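PDB 2Z8F: galacto-N-biose/lacto-N-biose I transporter substrate-binding protein from Bifidobacterium longum, which binds galacto-N-biose, lacto-N-biose and lacto-N-tetraose, and probably delivers such sugars to its ABC transporter for uptake. Local coordinates for residues T67-G72 / A293-S298; W200-E205 / D401-F406. All coordinates share one frame; numbering follows the deposited sequence.

Interaction 1: residues T67-G72 / A293-S298; sequences TDVKSG and AVLKNS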
ATOM      1  N   THR A  67      -7.429 -21.244  -0.145  1.00 28.26           N
ATOM      2  CA  THR A  67      -7.983 -22.374  -0.899  1.00 30.07           C
ATOM      3  C   THR A  67      -6.887 -23.323  -1.371  1.00 30.24           C
ATOM      4  O   THR A  67      -6.987 -24.551  -1.196  1.00 30.53           O
ATOM      5  CB  THR A  67      -8.774 -21.851  -2.119  1.00 29.92           C
ATOM      6  OG1 THR A  67      -9.868 -21.044  -1.662  1.00 33.38           O
ATOM      7  CG2 THR A  67      -9.327 -23.005  -2.943  1.00 32.27           C
ATOM      8  N   ASP A  68      -5.839 -22.750  -1.959  1.00 29.98           N
ATOM      9  CA  ASP A  68      -4.747 -23.537  -2.524  1.00 30.38           C
ATOM     10  C   ASP A  68      -3.874 -24.232  -1.475  1.00 30.27           C
ATOM     11  O   ASP A  68      -3.437 -25.367  -1.693  1.00 30.43           O
ATOM     12  CB  ASP A  68      -3.896 -22.686  -3.471  1.00 30.84           C
ATOM     13  CG  ASP A  68      -4.629 -22.311  -4.762  1.00 32.85           C
ATOM     14  OD1 ASP A  68      -5.749 -22.802  -5.022  1.00 36.55           O
ATOM     15  OD2 ASP A  68      -4.082 -21.499  -5.523  1.00 37.02           O
ATOM     16  N   VAL A  69      -3.627 -23.582  -0.339  1.00 30.35           N
ATOM     17  CA  VAL A  69      -2.890 -24.244   0.748  1.00 30.98           C
ATOM     18  C   VAL A  69      -3.637 -25.515   1.184  1.00 32.50           C
ATOM     19  O   VAL A  69      -3.034 -26.590   1.297  1.00 32.49           O
ATOM     20  CB  VAL A  69      -2.627 -23.297   1.956  1.00 30.79           C
ATOM     21  CG1 VAL A  69      -2.127 -24.068   3.159  1.00 30.21           C
ATOM     22  CG2 VAL A  69      -1.598 -22.231   1.576  1.00 29.44           C
ATOM     23  N   LYS A  70      -4.953 -25.389   1.377  1.00 34.10           N
ATOM     24  CA  LYS A  70      -5.806 -26.518   1.773  1.00 36.21           C
ATOM     25  C   LYS A  70      -5.812 -27.627   0.721  1.00 36.64           C
ATOM     26  O   LYS A  70      -5.769 -28.804   1.070  1.00 37.71           O
ATOM     27  CB  LYS A  70      -7.243 -26.053   2.088  1.00 36.49           C
ATOM     28  CG  LYS A  70      -8.171 -27.115   2.739  1.00 39.71           C
ATOM     29  CD  LYS A  70      -7.457 -27.924   3.840  1.00 43.33           C
ATOM     30  CE  LYS A  70      -8.423 -28.530   4.850  1.00 45.23           C
ATOM     31  NZ  LYS A  70      -8.650 -27.612   6.012  1.00 47.21           N
ATOM     32  N   SER A  71      -5.841 -27.259  -0.557  1.00 36.94           N
ATOM     33  CA  SER A  71      -5.902 -28.259  -1.626  1.00 37.70           C
ATOM     34  C   SER A  71      -4.537 -28.859  -1.990  1.00 38.16           C
ATOM     35  O   SER A  71      -4.467 -29.833  -2.753  1.00 38.66           O
ATOM     36  CB  SER A  71      -6.576 -27.674  -2.867  1.00 37.47           C
ATOM     37  OG  SER A  71      -5.687 -26.848  -3.588  1.00 38.76           O
ATOM     38  N   GLY A  72      -3.463 -28.278  -1.447  1.00 38.04           N
ATOM     39  CA  GLY A  72      -2.095 -28.666  -1.806  1.00 37.92           C
ATOM     40  C   GLY A  72      -1.637 -28.167  -3.175  1.00 37.78           C
ATOM     41  O   GLY A  72      -0.753 -28.768  -3.796  1.00 38.67           O
ATOM     42  N   ALA A 293       5.936 -14.072   1.245  1.00 17.67           N
ATOM     43  CA  ALA A 293       5.996 -15.074   2.309  1.00 17.77           C
ATOM     44  C   ALA A 293       6.185 -16.468   1.750  1.00 19.02           C
ATOM     45  O   ALA A 293       5.799 -16.755   0.607  1.00 18.80           O
ATOM     46  CB  ALA A 293       4.711 -15.031   3.157  1.00 17.87           C
ATOM     47  N   VAL A 294       6.781 -17.336   2.569  1.00 19.31           N
ATOM     48  CA  VAL A 294       6.913 -18.753   2.239  1.00 18.98           C
ATOM     49  C   VAL A 294       5.698 -19.460   2.825  1.00 19.93           C
ATOM     50  O   VAL A 294       5.382 -19.270   4.009  1.00 20.07           O
ATOM     51  CB  VAL A 294       8.226 -19.365   2.804  1.00 19.33           C
ATOM     52  CG1 VAL A 294       8.330 -20.845   2.409  1.00 18.80           C
ATOM     53  CG2 VAL A 294       9.444 -18.582   2.273  1.00 19.71           C
ATOM     54  N   LEU A 295       5.001 -20.238   2.001  1.00 19.63           N
ATOM     55  CA  LEU A 295       3.733 -20.844   2.421  1.00 20.66           C
ATOM     56  C   LEU A 295       3.943 -22.185   3.128  1.00 21.60           C
ATOM     57  O   LEU A 295       4.998 -22.803   2.999  1.00 20.69           O
ATOM     58  CB  LEU A 295       2.774 -20.969   1.227  1.00 20.51           C
ATOM     59  CG  LEU A 295       2.367 -19.630   0.596  1.00 21.57           C
ATOM     60  CD1 LEU A 295       1.210 -19.805  -0.375  1.00 22.77           C
ATOM     61  CD2 LEU A 295       2.013 -18.582   1.689  1.00 21.82           C
ATOM     62  N   LYS A 296       2.916 -22.604   3.868  1.00 23.50           N
ATOM     63  CA  LYS A 296       2.967 -23.723   4.818  1.00 26.03           C
ATOM     64  C   LYS A 296       3.723 -24.981   4.385  1.00 26.97           C
ATOM     65  O   LYS A 296       4.629 -25.436   5.093  1.00 29.21           O
ATOM     66  CB  LYS A 296       1.543 -24.085   5.242  1.00 25.44           C
ATOM     67  CG  LYS A 296       1.439 -25.165   6.302  1.00 28.24           C
ATOM     68  CD  LYS A 296      -0.008 -25.612   6.439  1.00 30.65           C
ATOM     69  CE  LYS A 296      -0.099 -26.961   7.118  1.00 34.78           C
ATOM     70  NZ  LYS A 296       0.293 -26.891   8.560  1.00 38.97           N
ATOM     71  N   ASN A 297       3.349 -25.526   3.241  1.00 27.98           N
ATOM     72  CA  ASN A 297       3.879 -26.808   2.810  1.00 28.70           C
ATOM     73  C   ASN A 297       4.880 -26.707   1.648  1.00 28.54           C
ATOM     74  O   ASN A 297       5.053 -27.671   0.882  1.00 28.13           O
ATOM     75  CB  ASN A 297       2.731 -27.742   2.434  1.00 29.52           C
ATOM     76  CG  ASN A 297       1.745 -27.983   3.585  1.00 30.75           C
ATOM     77  OD1 ASN A 297       0.553 -27.723   3.439  1.00 34.25           O
ATOM     78  ND2 ASN A 297       2.236 -28.494   4.712  1.00 31.72           N
ATOM     79  N   SER A 298       5.533 -25.554   1.504  1.00 27.28           N
ATOM     80  CA  SER A 298       6.707 -25.492   0.628  1.00 26.15           C
ATOM     81  C   SER A 298       7.768 -26.471   1.121  1.00 25.32           C
ATOM     82  O   SER A 298       8.134 -26.463   2.285  1.00 24.05           O
ATOM     83  CB  SER A 298       7.317 -24.094   0.559  1.00 26.94           C
ATOM     84  OG  SER A 298       8.522 -24.145  -0.207  1.00 24.75           O
TER
HETATM   85  O   HOH W   1      -0.054 -26.731   0.721  1.00 36.08           O
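Val69, on the last turn of helix 61-71, places its two methyl groups against Leu295 and Lys296. This apolar patch is the closely packed part of the contact. Val69 CG2 meets Leu295 CD1 at 4.2 Å, and Leu295, itself buried, backs the valine from the sheet side while its side chain also rests on Ala78 and Leu94. The other branch, CG1, stands anti to the backbone nitrogen of Val69 (chi1 168°) and is thereby turned to the aliphatic part of Lys296, where it lies 4.2 Å from CD; the two side chains cross at about a right angle. Lys296 then bends at its last torsion and carries its amine away from the helix. Ala74 and Leu93 also touch Val69.

On the solvent side the fit is looser, and no direct hydrogen bond joins the segments. A single water spans the gap instead, donating to Val69 O at 3.0 Å and to Asn297 OD1 at 3.0 Å. Val69 O thus has two donors, because Gly72 N also reaches it (3.3 Å) in the Schellman motif that ends the helix, with Gly72 at positive phi. Across the water, Asn297 sits within a type I turn closed by Ser298 N to Leu295 O (3.2 Å), so a helix terminus and a tight turn face each other through one solvent molecule.

Helix 61-71 is the connection of a beta-alpha-beta crossover from strand 47-53 to strand 77-81, and the contact packs it beside the end of the returning strand 290-294. That strand runs antiparallel next to strand 77-81, a sheet order consistent with the 2-1-3-n-4 topology of type II periplasmic-binding-protein lobes.

Interaction 2: residues W200-E205 / D401-F406; sequences WVVNTE and DTLKNF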
ATOM      1  N   TRP A 200      -6.414  -8.491  22.887  1.00 22.80           N
ATOM      2  CA  TRP A 200      -6.312  -7.282  22.088  1.00 22.95           C
ATOM      3  C   TRP A 200      -7.120  -6.132  22.671  1.00 22.74           C
ATOM      4  O   TRP A 200      -8.209  -6.335  23.243  1.00 22.89           O
ATOM      5  CB  TRP A 200      -6.875  -7.574  20.701  1.00 22.29           C
ATOM      6  CG  TRP A 200      -5.980  -8.410  19.869  1.00 22.53           C
ATOM      7  CD1 TRP A 200      -5.962  -9.771  19.795  1.00 23.07           C
ATOM      8  CD2 TRP A 200      -4.948  -7.938  18.989  1.00 22.21           C
ATOM      9  NE1 TRP A 200      -4.984 -10.179  18.908  1.00 24.75           N
ATOM     10  CE2 TRP A 200      -4.346  -9.075  18.406  1.00 22.08           C
ATOM     11  CE3 TRP A 200      -4.483  -6.666  18.634  1.00 22.14           C
ATOM     12  CZ2 TRP A 200      -3.283  -8.980  17.495  1.00 22.73           C
ATOM     13  CZ3 TRP A 200      -3.429  -6.565  17.725  1.00 22.42           C
ATOM     14  CH2 TRP A 200      -2.848  -7.719  17.160  1.00 22.21           C
ATOM     15  N   VAL A 201      -6.603  -4.921  22.490  1.00 22.81           N
ATOM     16  CA  VAL A 201      -7.343  -3.687  22.743  1.00 22.82           C
ATOM     17  C   VAL A 201      -7.471  -2.926  21.424  1.00 22.67           C
ATOM     18  O   VAL A 201      -6.472  -2.682  20.739  1.00 22.79           O
ATOM     19  CB  VAL A 201      -6.656  -2.801  23.802  1.00 23.70           C
ATOM     20  CG1 VAL A 201      -7.446  -1.510  24.036  1.00 25.60           C
ATOM     21  CG2 VAL A 201      -6.534  -3.584  25.092  1.00 25.38           C
ATOM     22  N   VAL A 202      -8.708  -2.564  21.101  1.00 21.23           N
ATOM     23  CA  VAL A 202      -9.045  -1.958  19.814  1.00 19.79           C
ATOM     24  C   VAL A 202      -9.577  -0.562  20.083  1.00 19.39           C
ATOM     25  O   VAL A 202     -10.479  -0.392  20.932  1.00 18.70           O
ATOM     26  CB  VAL A 202     -10.159  -2.767  19.106  1.00 20.71           C
ATOM     27  CG1 VAL A 202     -10.586  -2.091  17.776  1.00 19.99           C
ATOM     28  CG2 VAL A 202      -9.715  -4.192  18.902  1.00 19.59           C
ATOM     29  N   ASN A 203      -9.034   0.438  19.393  1.00 17.45           N
ATOM     30  CA  ASN A 203      -9.669   1.748  19.325  1.00 18.74           C
ATOM     31  C   ASN A 203      -9.375   2.389  17.980  1.00 18.29           C
ATOM     32  O   ASN A 203      -8.286   2.934  17.768  1.00 18.38           O
ATOM     33  CB  ASN A 203      -9.207   2.665  20.454  1.00 19.01           C
ATOM     34  CG  ASN A 203      -9.791   4.072  20.335  1.00 21.31           C
ATOM     35  OD1 ASN A 203     -10.810   4.310  19.638  1.00 21.65           O
ATOM     36  ND2 ASN A 203      -9.160   5.021  21.031  1.00 26.32           N
ATOM     37  N   THR A 204     -10.339   2.266  17.056  1.00 17.74           N
ATOM     38  CA  THR A 204     -10.203   2.845  15.721  1.00 18.05           C
ATOM     39  C   THR A 204     -10.735   4.257  15.645  1.00 18.56           C
ATOM     40  O   THR A 204     -10.819   4.834  14.547  1.00 18.76           O
ATOM     41  CB  THR A 204     -10.957   1.982  14.682  1.00 16.62           C
ATOM     42  OG1 THR A 204     -12.363   2.031  14.967  1.00 19.17           O
ATOM     43  CG2 THR A 204     -10.499   0.566  14.754  1.00 17.80           C
ATOM     44  N   GLU A 205     -11.095   4.827  16.812  1.00 18.65           N
ATOM     45  CA  GLU A 205     -11.669   6.164  16.901  1.00 19.72           C
ATOM     46  C   GLU A 205     -10.719   7.081  17.642  1.00 19.25           C
ATOM     47  O   GLU A 205     -11.066   7.715  18.636  1.00 20.29           O
ATOM     48  CB  GLU A 205     -13.041   6.096  17.567  1.00 21.10           C
ATOM     49  CG  GLU A 205     -14.029   5.387  16.638  1.00 23.76           C
ATOM     50  CD  GLU A 205     -15.387   5.200  17.235  1.00 29.64           C
ATOM     51  OE1 GLU A 205     -15.525   4.260  18.045  1.00 33.54           O
ATOM     52  OE2 GLU A 205     -16.307   5.963  16.855  1.00 30.66           O
ATOM     53  N   ASP A 401     -15.483  -7.677  16.409  1.00 19.03           N
ATOM     54  CA  ASP A 401     -16.214  -8.871  15.981  1.00 19.43           C
ATOM     55  C   ASP A 401     -15.294  -9.866  15.278  1.00 19.29           C
ATOM     56  O   ASP A 401     -15.373 -11.073  15.481  1.00 19.63           O
ATOM     57  CB  ASP A 401     -17.369  -8.492  15.040  1.00 20.40           C
ATOM     58  CG  ASP A 401     -18.477  -7.704  15.736  1.00 25.23           C
ATOM     59  OD1 ASP A 401     -18.413  -7.562  16.969  1.00 28.43           O
ATOM     60  OD2 ASP A 401     -19.378  -7.209  15.021  1.00 30.60           O
ATOM     61  N   THR A 402     -14.414  -9.340  14.437  1.00 19.18           N
ATOM     62  CA  THR A 402     -13.544 -10.194  13.637  1.00 19.01           C
ATOM     63  C   THR A 402     -12.533 -10.935  14.530  1.00 19.37           C
ATOM     64  O   THR A 402     -12.314 -12.118  14.360  1.00 19.78           O
ATOM     65  CB  THR A 402     -12.866  -9.380  12.515  1.00 18.67           C
ATOM     66  OG1 THR A 402     -13.873  -8.804  11.661  1.00 19.64           O
ATOM     67  CG2 THR A 402     -11.929 -10.266  11.673  1.00 19.51           C
ATOM     68  N   LEU A 403     -11.956 -10.235  15.507  1.00 19.82           N
ATOM     69  CA  LEU A 403     -11.032 -10.858  16.457  1.00 20.18           C
ATOM     70  C   LEU A 403     -11.735 -11.998  17.203  1.00 20.58           C
ATOM     71  O   LEU A 403     -11.197 -13.098  17.313  1.00 21.64           O
ATOM     72  CB  LEU A 403     -10.523  -9.808  17.456  1.00 19.30           C
ATOM     73  CG  LEU A 403      -9.481  -8.838  16.881  1.00 19.51           C
ATOM     74  CD1 LEU A 403      -9.249  -7.661  17.824  1.00 20.12           C
ATOM     75  CD2 LEU A 403      -8.159  -9.575  16.613  1.00 19.85           C
ATOM     76  N   LYS A 404     -12.940 -11.727  17.701  1.00 22.20           N
ATOM     77  CA  LYS A 404     -13.750 -12.747  18.380  1.00 23.15           C
ATOM     78  C   LYS A 404     -14.069 -13.928  17.473  1.00 23.91           C
ATOM     79  O   LYS A 404     -14.019 -15.088  17.915  1.00 24.31           O
ATOM     80  CB  LYS A 404     -15.050 -12.141  18.902  1.00 24.45           C
ATOM     81  CG  LYS A 404     -14.883 -11.290  20.136  1.00 26.72           C
ATOM     82  CD  LYS A 404     -16.226 -10.632  20.453  1.00 30.94           C
ATOM     83  CE  LYS A 404     -16.306 -10.169  21.889  1.00 34.94           C
ATOM     84  NZ  LYS A 404     -17.549  -9.365  22.113  1.00 36.40           N
ATOM     85  N   ASN A 405     -14.362 -13.644  16.203  1.00 23.82           N
ATOM     86  CA  ASN A 405     -14.635 -14.710  15.224  1.00 25.21           C
ATOM     87  C   ASN A 405     -13.424 -15.610  14.980  1.00 26.34           C
ATOM     88  O   ASN A 405     -13.566 -16.763  14.561  1.00 26.36           O
ATOM     89  CB  ASN A 405     -15.153 -14.134  13.902  1.00 25.22           C
ATOM     90  CG  ASN A 405     -16.582 -13.592  14.009  1.00 26.01           C
ATOM     91  OD1 ASN A 405     -17.386 -14.047  14.827  1.00 27.30           O
ATOM     92  ND2 ASN A 405     -16.898 -12.618  13.170  1.00 25.76           N
ATOM     93  N   PHE A 406     -12.229 -15.069  15.225  1.00 27.19           N
ATOM     94  CA  PHE A 406     -10.982 -15.825  15.112  1.00 28.64           C
ATOM     95  C   PHE A 406     -10.702 -16.614  16.389  1.00 29.76           C
ATOM     96  O   PHE A 406      -9.760 -17.417  16.444  1.00 31.53           O
ATOM     97  CB  PHE A 406      -9.812 -14.881  14.846  1.00 29.00           C
ATOM     98  CG  PHE A 406      -9.324 -14.888  13.432  1.00 29.81           C
ATOM     99  CD1 PHE A 406      -9.122 -16.095  12.746  1.00 31.76           C
ATOM    100  CD2 PHE A 406      -9.019 -13.699  12.795  1.00 30.56           C
ATOM    101  CE1 PHE A 406      -8.650 -16.093  11.419  1.00 33.93           C
ATOM    102  CE2 PHE A 406      -8.532 -13.683  11.492  1.00 31.55           C
ATOM    103  CZ  PHE A 406      -8.349 -14.875  10.796  1.00 33.17           C
TER
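The beta hairpin of strands 193-196 and 199-202 rests on the C-terminal helix 389-405, with Trp200 and Val202 of the hairpin gripping Leu403 of the helix. Leu403 is buried and uses both of its methyl groups. CD2 lies over one face of the indole, 3.9 Å from the centroid of the five-membered ring of Trp200 and 12° off the ring normal, a CH-pi contact. CD1 is shared: it touches Trp200 CB at 3.7 Å and Val202 CG2 at 3.7 Å. With CG of Leu403 anti to its own carbonyl carbon (chi1 -75°), the forked end reaches the strand, where the indole crosses it at about a right angle and Val202 slides past in the opposite direction.

Trp200 and Val202 can both meet the helix because alternate residues of a strand project to the same side; Val201, between them, points away and packs on Lys194 and Lys196 of the partner strand. An alanine at Trp200 has no ring to lie over Leu403 CD2, and this would probably open a gap between hairpin and helix and let the leucine turn, though CD1 would keep Val202 CG2 and the CB. Beyond the strand, an Asx turn in which Asn203 OD1 accepts from Glu205 N at 2.9 Å bends the chain, and Gln396, earlier on the same helix, bonds through its side-chain amide to Val202 O and Thr204 N. The chain beyond the helix returns to the hairpin, where Ser409 and Ser411 form backbone hydrogen bonds with Trp200 while Leu408 and Val410 pack on Leu403.

In the fold
The two interactions lie apart, with centres 27 Å from each other and nearest atoms about 13 Å apart, and their segments alternate along the chain. Both are peripheral, with centres 24 Å and 22 Å from the centre of a chain whose radius of gyration is 21 Å. A bound zinc ion is about 13 Å from the side chain of Asn297 in interaction 1, and a sodium ion about 10 Å from that of Trp200 in interaction 2. At one of the two zinc sites the metal is held by Asp12, His300 and Glu303, and the backbone N of His300 is hydrogen-bonded to Ser298 OG. Both contacts are structural packing; the glycan occupies a pocket lined by 21 residues.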